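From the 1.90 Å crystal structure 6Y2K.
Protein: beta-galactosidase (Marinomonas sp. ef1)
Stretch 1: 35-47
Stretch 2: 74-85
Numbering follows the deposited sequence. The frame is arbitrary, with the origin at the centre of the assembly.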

ATOM      1  N   GLY A  35     -45.779  11.059  28.240  1.00 16.64           N
ATOM      2  CA  GLY A  35     -46.781   9.999  28.441  1.00 16.44           C
ATOM      3  C   GLY A  35     -46.669   8.671  27.698  1.00 16.34           C
ATOM      4  O   GLY A  35     -47.311   7.695  28.106  1.00 17.15           O
ATOM      5  N   GLU A  36     -45.862   8.607  26.639  1.00 15.82           N
ATOM      6  CA  GLU A  36     -45.863   7.427  25.742  1.00 15.65           C
ATOM      7  C   GLU A  36     -45.312   6.116  26.339  1.00 15.56           C
ATOM      8  O   GLU A  36     -45.564   5.046  25.783  1.00 15.79           O
ATOM      9  CB  GLU A  36     -45.198   7.744  24.381  1.00 15.64           C
ATOM     10  CG  GLU A  36     -43.665   7.665  24.294  1.00 15.41           C
ATOM     11  CD  GLU A  36     -42.911   8.785  25.006  1.00 15.55           C
ATOM     12  OE1 GLU A  36     -43.527   9.655  25.679  1.00 15.09           O
ATOM     13  OE2 GLU A  36     -41.664   8.789  24.893  1.00 15.99           O
ATOM     14  N   PHE A  37     -44.561   6.183  27.440  1.00 15.85           N
ATOM     15  CA  PHE A  37     -44.085   4.969  28.119  1.00 16.10           C
ATOM     16  C   PHE A  37     -44.663   4.776  29.528  1.00 16.13           C
ATOM     17  O   PHE A  37     -44.093   4.025  30.331  1.00 16.03           O
ATOM     18  CB  PHE A  37     -42.547   4.962  28.191  1.00 16.24           C
ATOM     19  CG  PHE A  37     -41.860   4.999  26.845  1.00 16.04           C
ATOM     20  CD1 PHE A  37     -42.151   4.058  25.867  1.00 16.25           C
ATOM     21  CD2 PHE A  37     -40.870   5.938  26.583  1.00 15.91           C
ATOM     22  CE1 PHE A  37     -41.506   4.078  24.634  1.00 16.30           C
ATOM     23  CE2 PHE A  37     -40.207   5.949  25.366  1.00 16.43           C
ATOM     24  CZ  PHE A  37     -40.525   5.022  24.390  1.00 16.19           C
ATOM     25  N   SER A  38     -45.813   5.395  29.815  1.00 16.40           N
ATOM     26  CA  SER A  38     -46.316   5.511  31.201  1.00 16.52           C
ATOM     27  C   SER A  38     -47.401   4.497  31.624  1.00 16.45           C
ATOM     28  O   SER A  38     -47.940   4.617  32.721  1.00 17.06           O
ATOM     29  CB  SER A  38     -46.801   6.958  31.465  1.00 16.21           C
ATOM     30  OG  SER A  38     -47.942   7.295  30.684  1.00 16.50           O
ATOM     31  N   TRP A  39     -47.703   3.491  30.799  1.00 16.33           N
ATOM     32  CA  TRP A  39     -48.794   2.555  31.125  1.00 16.32           C
ATOM     33  C   TRP A  39     -48.620   1.888  32.493  1.00 16.70           C
ATOM     34  O   TRP A  39     -49.583   1.811  33.248  1.00 16.91           O
ATOM     35  CB  TRP A  39     -49.012   1.499  30.021  1.00 15.57           C
ATOM     36  CG  TRP A  39     -50.389   0.842  29.993  1.00 15.38           C
ATOM     37  CD1 TRP A  39     -51.201   0.543  31.059  1.00 15.27           C
ATOM     38  CD2 TRP A  39     -51.080   0.351  28.831  1.00 15.40           C
ATOM     39  NE1 TRP A  39     -52.345  -0.081  30.633  1.00 15.53           N
ATOM     40  CE2 TRP A  39     -52.301  -0.214  29.274  1.00 15.36           C
ATOM     41  CE3 TRP A  39     -50.781   0.317  27.464  1.00 15.33           C
ATOM     42  CZ2 TRP A  39     -53.229  -0.781  28.395  1.00 15.43           C
ATOM     43  CZ3 TRP A  39     -51.705  -0.249  26.591  1.00 15.36           C
ATOM     44  CH2 TRP A  39     -52.918  -0.786  27.062  1.00 15.24           C
ATOM     45  N   SER A  40     -47.414   1.435  32.845  1.00 16.83           N
ATOM     46  CA  SER A  40     -47.213   0.824  34.177  1.00 16.99           C
ATOM     47  C   SER A  40     -47.404   1.815  35.341  1.00 17.50           C
ATOM     48  O   SER A  40     -47.700   1.388  36.454  1.00 17.52           O
ATOM     49  CB  SER A  40     -45.858   0.110  34.303  1.00 16.70           C
ATOM     50  OG  SER A  40     -44.788   1.004  34.574  1.00 16.94           O
ATOM     51  N   THR A  41     -47.234   3.114  35.088  1.00 17.52           N
ATOM     52  CA  THR A  41     -47.534   4.154  36.087  1.00 17.82           C
ATOM     53  C   THR A  41     -49.053   4.378  36.167  1.00 17.40           C
ATOM     54  O   THR A  41     -49.610   4.487  37.261  1.00 17.06           O
ATOM     55  CB  THR A  41     -46.798   5.472  35.758  1.00 18.00           C
ATOM     56  OG1 THR A  41     -45.383   5.236  35.722  1.00 17.89           O
ATOM     57  CG2 THR A  41     -47.091   6.554  36.795  1.00 18.33           C
ATOM     58  N   ILE A  42     -49.713   4.415  35.009  1.00 16.95           N
ATOM     59  CA  ILE A  42     -51.167   4.618  34.942  1.00 16.85           C
ATOM     60  C   ILE A  42     -51.938   3.425  35.527  1.00 17.10           C
ATOM     61  O   ILE A  42     -52.881   3.626  36.286  1.00 17.19           O
ATOM     62  CB  ILE A  42     -51.660   4.863  33.496  1.00 16.49           C
ATOM     63  CG1 ILE A  42     -51.044   6.148  32.917  1.00 16.76           C
ATOM     64  CG2 ILE A  42     -53.191   4.961  33.449  1.00 16.59           C
ATOM     65  CD1 ILE A  42     -51.143   6.253  31.411  1.00 16.78           C
ATOM     66  N   GLU A  43     -51.551   2.204  35.147  1.00 16.16           N
ATOM     67  CA  GLU A  43     -52.291   0.986  35.491  1.00 15.96           C
ATOM     68  C   GLU A  43     -51.310  -0.135  35.870  1.00 15.55           C
ATOM     69  O   GLU A  43     -51.048  -1.040  35.068  1.00 15.20           O
ATOM     70  CB  GLU A  43     -53.204   0.561  34.332  1.00 15.86           C
ATOM     71  CG  GLU A  43     -54.270  -0.462  34.726  1.00 16.21           C
ATOM     72  CD  GLU A  43     -55.250  -0.804  33.603  1.00 16.52           C
ATOM     73  OE1 GLU A  43     -54.918  -0.589  32.424  1.00 16.67           O
ATOM     74  OE2 GLU A  43     -56.367  -1.303  33.885  1.00 16.31           O
ATOM     75  N   PRO A  44     -50.760  -0.074  37.094  1.00 15.54           N
ATOM     76  CA  PRO A  44     -49.793  -1.099  37.528  1.00 15.80           C
ATOM     77  C   PRO A  44     -50.398  -2.482  37.708  1.00 16.39           C
ATOM     78  O   PRO A  44     -49.671  -3.469  37.638  1.00 16.49           O
ATOM     79  CB  PRO A  44     -49.259  -0.578  38.869  1.00 15.94           C
ATOM     80  CG  PRO A  44     -50.089   0.594  39.246  1.00 15.96           C
ATOM     81  CD  PRO A  44     -50.920   1.014  38.072  1.00 15.53           C
ATOM     82  N   THR A  45     -51.705  -2.537  37.968  1.00 16.74           N
ATOM     83  CA  THR A  45     -52.462  -3.786  38.044  1.00 17.00           C
ATOM     84  C   THR A  45     -53.847  -3.456  37.464  1.00 17.30           C
ATOM     85  O   THR A  45     -54.310  -2.323  37.620  1.00 17.43           O
ATOM     86  CB  THR A  45     -52.500  -4.316  39.499  1.00 17.35           C
ATOM     87  OG1 THR A  45     -53.115  -5.610  39.555  1.00 17.21           O
ATOM     88  CG2 THR A  45     -53.244  -3.353  40.443  1.00 17.50           C
ATOM     89  N   PRO A  46     -54.488  -4.407  36.758  1.00 17.15           N
ATOM     90  CA  PRO A  46     -55.693  -4.073  35.992  1.00 17.38           C
ATOM     91  C   PRO A  46     -56.833  -3.484  36.821  1.00 17.66           C
ATOM     92  O   PRO A  46     -57.205  -4.039  37.852  1.00 17.25           O
ATOM     93  CB  PRO A  46     -56.121  -5.414  35.370  1.00 17.41           C
ATOM     94  CG  PRO A  46     -55.398  -6.452  36.141  1.00 17.21           C
ATOM     95  CD  PRO A  46     -54.120  -5.822  36.579  1.00 17.23           C
ATOM     96  N   GLY A  47     -57.349  -2.347  36.363  1.00 18.13           N
ATOM     97  CA  GLY A  47     -58.476  -1.692  36.998  1.00 18.67           C
ATOM     98  C   GLY A  47     -58.112  -0.689  38.075  1.00 19.25           C
ATOM     99  O   GLY A  47     -59.000  -0.003  38.572  1.00 19.63           O
ATOM    100  N   THR A  74     -49.114   2.890  24.157  1.00 15.37           N
ATOM    101  CA  THR A  74     -49.320   1.543  23.621  1.00 15.42           C
ATOM    102  C   THR A  74     -48.052   0.838  23.098  1.00 15.50           C
ATOM    103  O   THR A  74     -48.111  -0.348  22.757  1.00 15.57           O
ATOM    104  CB  THR A  74     -50.399   1.550  22.519  1.00 15.32           C
ATOM    105  OG1 THR A  74     -50.052   2.488  21.498  1.00 15.32           O
ATOM    106  CG2 THR A  74     -51.752   1.929  23.090  1.00 15.30           C
ATOM    107  N   ALA A  75     -46.922   1.541  23.047  1.00 15.45           N
ATOM    108  CA  ALA A  75     -45.645   0.938  22.646  1.00 15.48           C
ATOM    109  C   ALA A  75     -45.110  -0.029  23.685  1.00 15.57           C
ATOM    110  O   ALA A  75     -44.381  -0.964  23.339  1.00 16.18           O
ATOM    111  CB  ALA A  75     -44.604   2.020  22.381  1.00 15.34           C
ATOM    112  N   THR A  76     -45.452   0.216  24.949  1.00 15.30           N
ATOM    113  CA  THR A  76     -44.920  -0.529  26.082  1.00 15.22           C
ATOM    114  C   THR A  76     -46.037  -0.938  27.053  1.00 15.19           C
ATOM    115  O   THR A  76     -46.139  -0.388  28.148  1.00 14.99           O
ATOM    116  CB  THR A  76     -43.833   0.294  26.817  1.00 15.38           C
ATOM    117  OG1 THR A  76     -44.250   1.654  26.963  1.00 15.25           O
ATOM    118  CG2 THR A  76     -42.538   0.277  26.037  1.00 15.50           C
ATOM    119  N   PRO A  77     -46.880  -1.919  26.656  1.00 14.87           N
ATOM    120  CA  PRO A  77     -47.908  -2.399  27.586  1.00 14.88           C
ATOM    121  C   PRO A  77     -47.298  -3.180  28.765  1.00 15.30           C
ATOM    122  O   PRO A  77     -46.198  -3.738  28.622  1.00 15.01           O
ATOM    123  CB  PRO A  77     -48.783  -3.305  26.716  1.00 15.08           C
ATOM    124  CG  PRO A  77     -47.864  -3.786  25.638  1.00 14.94           C
ATOM    125  CD  PRO A  77     -46.939  -2.631  25.363  1.00 15.08           C
ATOM    126  N   PRO A  78     -47.990  -3.205  29.927  1.00 15.39           N
ATOM    127  CA  PRO A  78     -47.395  -3.829  31.115  1.00 15.36           C
ATOM    128  C   PRO A  78     -47.385  -5.354  31.072  1.00 14.84           C
ATOM    129  O   PRO A  78     -48.134  -5.955  30.302  1.00 14.85           O
ATOM    130  CB  PRO A  78     -48.284  -3.341  32.276  1.00 15.37           C
ATOM    131  CG  PRO A  78     -49.303  -2.427  31.691  1.00 15.96           C
ATOM    132  CD  PRO A  78     -49.327  -2.654  30.208  1.00 15.59           C
ATOM    133  N   LYS A  79     -46.574  -5.960  31.940  1.00 14.89           N
ATOM    134  CA  LYS A  79     -46.411  -7.415  31.959  1.00 15.02           C
ATOM    135  C   LYS A  79     -47.706  -8.156  32.313  1.00 15.55           C
ATOM    136  O   LYS A  79     -47.988  -9.217  31.744  1.00 15.34           O
ATOM    137  CB  LYS A  79     -45.303  -7.827  32.927  1.00 15.10           C
ATOM    138  CG  LYS A  79     -44.952  -9.319  32.925  1.00 15.31           C
ATOM    139  CD  LYS A  79     -44.764  -9.905  31.528  1.00 14.98           C
ATOM    140  CE  LYS A  79     -43.768 -11.065  31.528  1.00 15.20           C
ATOM    141  NZ  LYS A  79     -44.189 -12.168  32.437  1.00 15.25           N
ATOM    142  N   TRP A  80     -48.504  -7.598  33.231  1.00 16.04           N
ATOM    143  CA  TRP A  80     -49.796  -8.217  33.554  1.00 16.24           C
ATOM    144  C   TRP A  80     -50.688  -8.357  32.314  1.00 16.65           C
ATOM    145  O   TRP A  80     -51.405  -9.343  32.167  1.00 17.69           O
ATOM    146  CB  TRP A  80     -50.530  -7.481  34.687  1.00 16.29           C
ATOM    147  CG  TRP A  80     -50.950  -6.069  34.410  1.00 15.82           C
ATOM    148  CD1 TRP A  80     -50.356  -4.947  34.888  1.00 16.33           C
ATOM    149  CD2 TRP A  80     -52.069  -5.624  33.626  1.00 16.11           C
ATOM    150  NE1 TRP A  80     -51.020  -3.828  34.455  1.00 15.93           N
ATOM    151  CE2 TRP A  80     -52.076  -4.214  33.677  1.00 16.32           C
ATOM    152  CE3 TRP A  80     -53.074  -6.274  32.901  1.00 16.41           C
ATOM    153  CZ2 TRP A  80     -53.039  -3.445  33.011  1.00 16.45           C
ATOM    154  CZ3 TRP A  80     -54.028  -5.514  32.242  1.00 16.34           C
ATOM    155  CH2 TRP A  80     -54.004  -4.113  32.302  1.00 16.78           C
ATOM    156  N   LEU A  81     -50.624  -7.378  31.414  1.00 16.82           N
ATOM    157  CA  LEU A  81     -51.429  -7.401  30.185  1.00 17.04           C
ATOM    158  C   LEU A  81     -50.887  -8.447  29.193  1.00 16.87           C
ATOM    159  O   LEU A  81     -51.652  -9.218  28.615  1.00 17.08           O
ATOM    160  CB  LEU A  81     -51.483  -5.989  29.576  1.00 17.14           C
ATOM    161  CG  LEU A  81     -52.450  -5.714  28.415  1.00 17.36           C
ATOM    162  CD1 LEU A  81     -52.774  -4.226  28.331  1.00 17.34           C
ATOM    163  CD2 LEU A  81     -51.893  -6.202  27.080  1.00 17.80           C
ATOM    164  N   VAL A  82     -49.567  -8.486  29.031  1.00 17.25           N
ATOM    165  CA  VAL A  82     -48.899  -9.513  28.211  1.00 17.60           C
ATOM    166  C   VAL A  82     -49.268 -10.924  28.695  1.00 17.81           C
ATOM    167  O   VAL A  82     -49.615 -11.788  27.886  1.00 16.90           O
ATOM    168  CB  VAL A  82     -47.354  -9.322  28.196  1.00 17.75           C
ATOM    169  CG1 VAL A  82     -46.641 -10.510  27.551  1.00 17.93           C
ATOM    170  CG2 VAL A  82     -46.977  -8.019  27.486  1.00 17.78           C
ATOM    171  N   ASP A  83     -49.215 -11.141  30.009  1.00 18.22           N
ATOM    172  CA  ASP A  83     -49.535 -12.447  30.586  1.00 18.66           C
ATOM    173  C   ASP A  83     -50.996 -12.855  30.321  1.00 19.05           C
ATOM    174  O   ASP A  83     -51.284 -14.037  30.145  1.00 18.31           O
ATOM    175  CB  ASP A  83     -49.244 -12.469  32.097  1.00 19.05           C
ATOM    176  CG  ASP A  83     -47.755 -12.440  32.421  1.00 18.90           C
ATOM    177  OD1 ASP A  83     -46.925 -12.709  31.531  1.00 18.84           O
ATOM    178  OD2 ASP A  83     -47.407 -12.144  33.583  1.00 19.34           O
ATOM    179  N   ARG A  84     -51.899 -11.876  30.287  1.00 19.09           N
ATOM    180  CA  ARG A  84     -53.306 -12.125  29.934  1.00 19.70           C
ATOM    181  C   ARG A  84     -53.551 -12.439  28.459  1.00 19.23           C
ATOM    182  O   ARG A  84     -54.555 -13.068  28.136  1.00 18.16           O
ATOM    183  CB  ARG A  84     -54.176 -10.926  30.309  1.00 20.93           C
ATOM    184  CG  ARG A  84     -54.447 -10.815  31.791  1.00 21.90           C
ATOM    185  CD  ARG A  84     -55.325  -9.607  32.076  1.00 22.94           C
ATOM    186  NE  ARG A  84     -55.851  -9.670  33.434  1.00 23.43           N
ATOM    187  CZ  ARG A  84     -56.898  -8.979  33.877  1.00 24.61           C
ATOM    188  NH1 ARG A  84     -57.564  -8.128  33.085  1.00 24.14           N
ATOM    189  NH2 ARG A  84     -57.279  -9.135  35.139  1.00 25.21           N
ATOM    190  N   HIS A  85     -52.663 -11.985  27.575  1.00 19.10           N
ATOM    191  CA  HIS A  85     -52.854 -12.120  26.133  1.00 19.61           C
ATOM    192  C   HIS A  85     -51.600 -12.669  25.445  1.00 20.25           C
ATOM    193  O   HIS A  85     -50.949 -11.952  24.689  1.00 19.99           O
ATOM    194  CB  HIS A  85     -53.237 -10.764  25.532  1.00 19.82           C
ATOM    195  CG  HIS A  85     -54.461 -10.157  26.141  1.00 20.27           C
ATOM    196  ND1 HIS A  85     -55.732 -10.625  25.885  1.00 20.42           N
ATOM    197  CD2 HIS A  85     -54.607  -9.117  26.996  1.00 20.62           C
ATOM    198  CE1 HIS A  85     -56.608  -9.899  26.557  1.00 20.77           C
ATOM    199  NE2 HIS A  85     -55.951  -8.969  27.230  1.00 20.81           N
TER
HETATM  200  O   HOH W   1     -46.357   4.383  23.279  1.00 14.90           O
HETATM  201  O   HOH W   2     -46.485   2.280  28.290  1.00 13.70           O

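The two stretches bury 648 Å² between them, with the largest shares from W39 and W80, a single direct hydrogen bond and two bridging waters. Stretch 1 opens with a type I turn from G35 to S38. The positive phi of G35 suits glycine, since a CB would be jammed against the preceding carbonyl, and S38 OG donates to G35 O (2.7 Å), tying the turn together. From within this turn, E36 O accepts a hydrogen bond from water 1 (2.7 Å), which in turn accepts one from A75 N (2.9 Å). F37 brings its ring edge to T76, with CD1 3.4 Å from T76 OG1, while its CE1 lies 4.3 Å from A75 CB.

W39, in the first turn of the short helix, has its CA-to-CB bond directed toward stretch 2 and is buried there. Its backbone N donates to water 2 (3.0 Å), which also binds T76 O and T76 OG1 (both 2.7 Å). P78 CD sits almost squarely over the five-membered ring, 3.6 Å from its centroid, a CH-pi contact to which the compact, conformationally restricted proline ring is well suited. Farther round the indole, W39 CZ2 packs against L81 CD1 at 3.5 Å.

E43 links the tryptophans. Its extended side chain accepts a hydrogen bond from W39 NE1 at OE1 (3.2 Å) and another from G47 N at OE2 (2.9 Å). E43 is also the first residue after the helix to leave helical phi/psi; its carbonyl O lies near the plane of the W80 ring and accepts the direct bond from W80 NE1 (2.9 Å, 157°).

The chain then passes over one face of W80: T45 CA lies 4.2 Å and P46 CD 3.8 Å from the centroid of its five-membered ring. P46 also covers a face of the R84 guanidinium, its CG 3.4 Å from R84 NH2, closing the contact at its more exposed end.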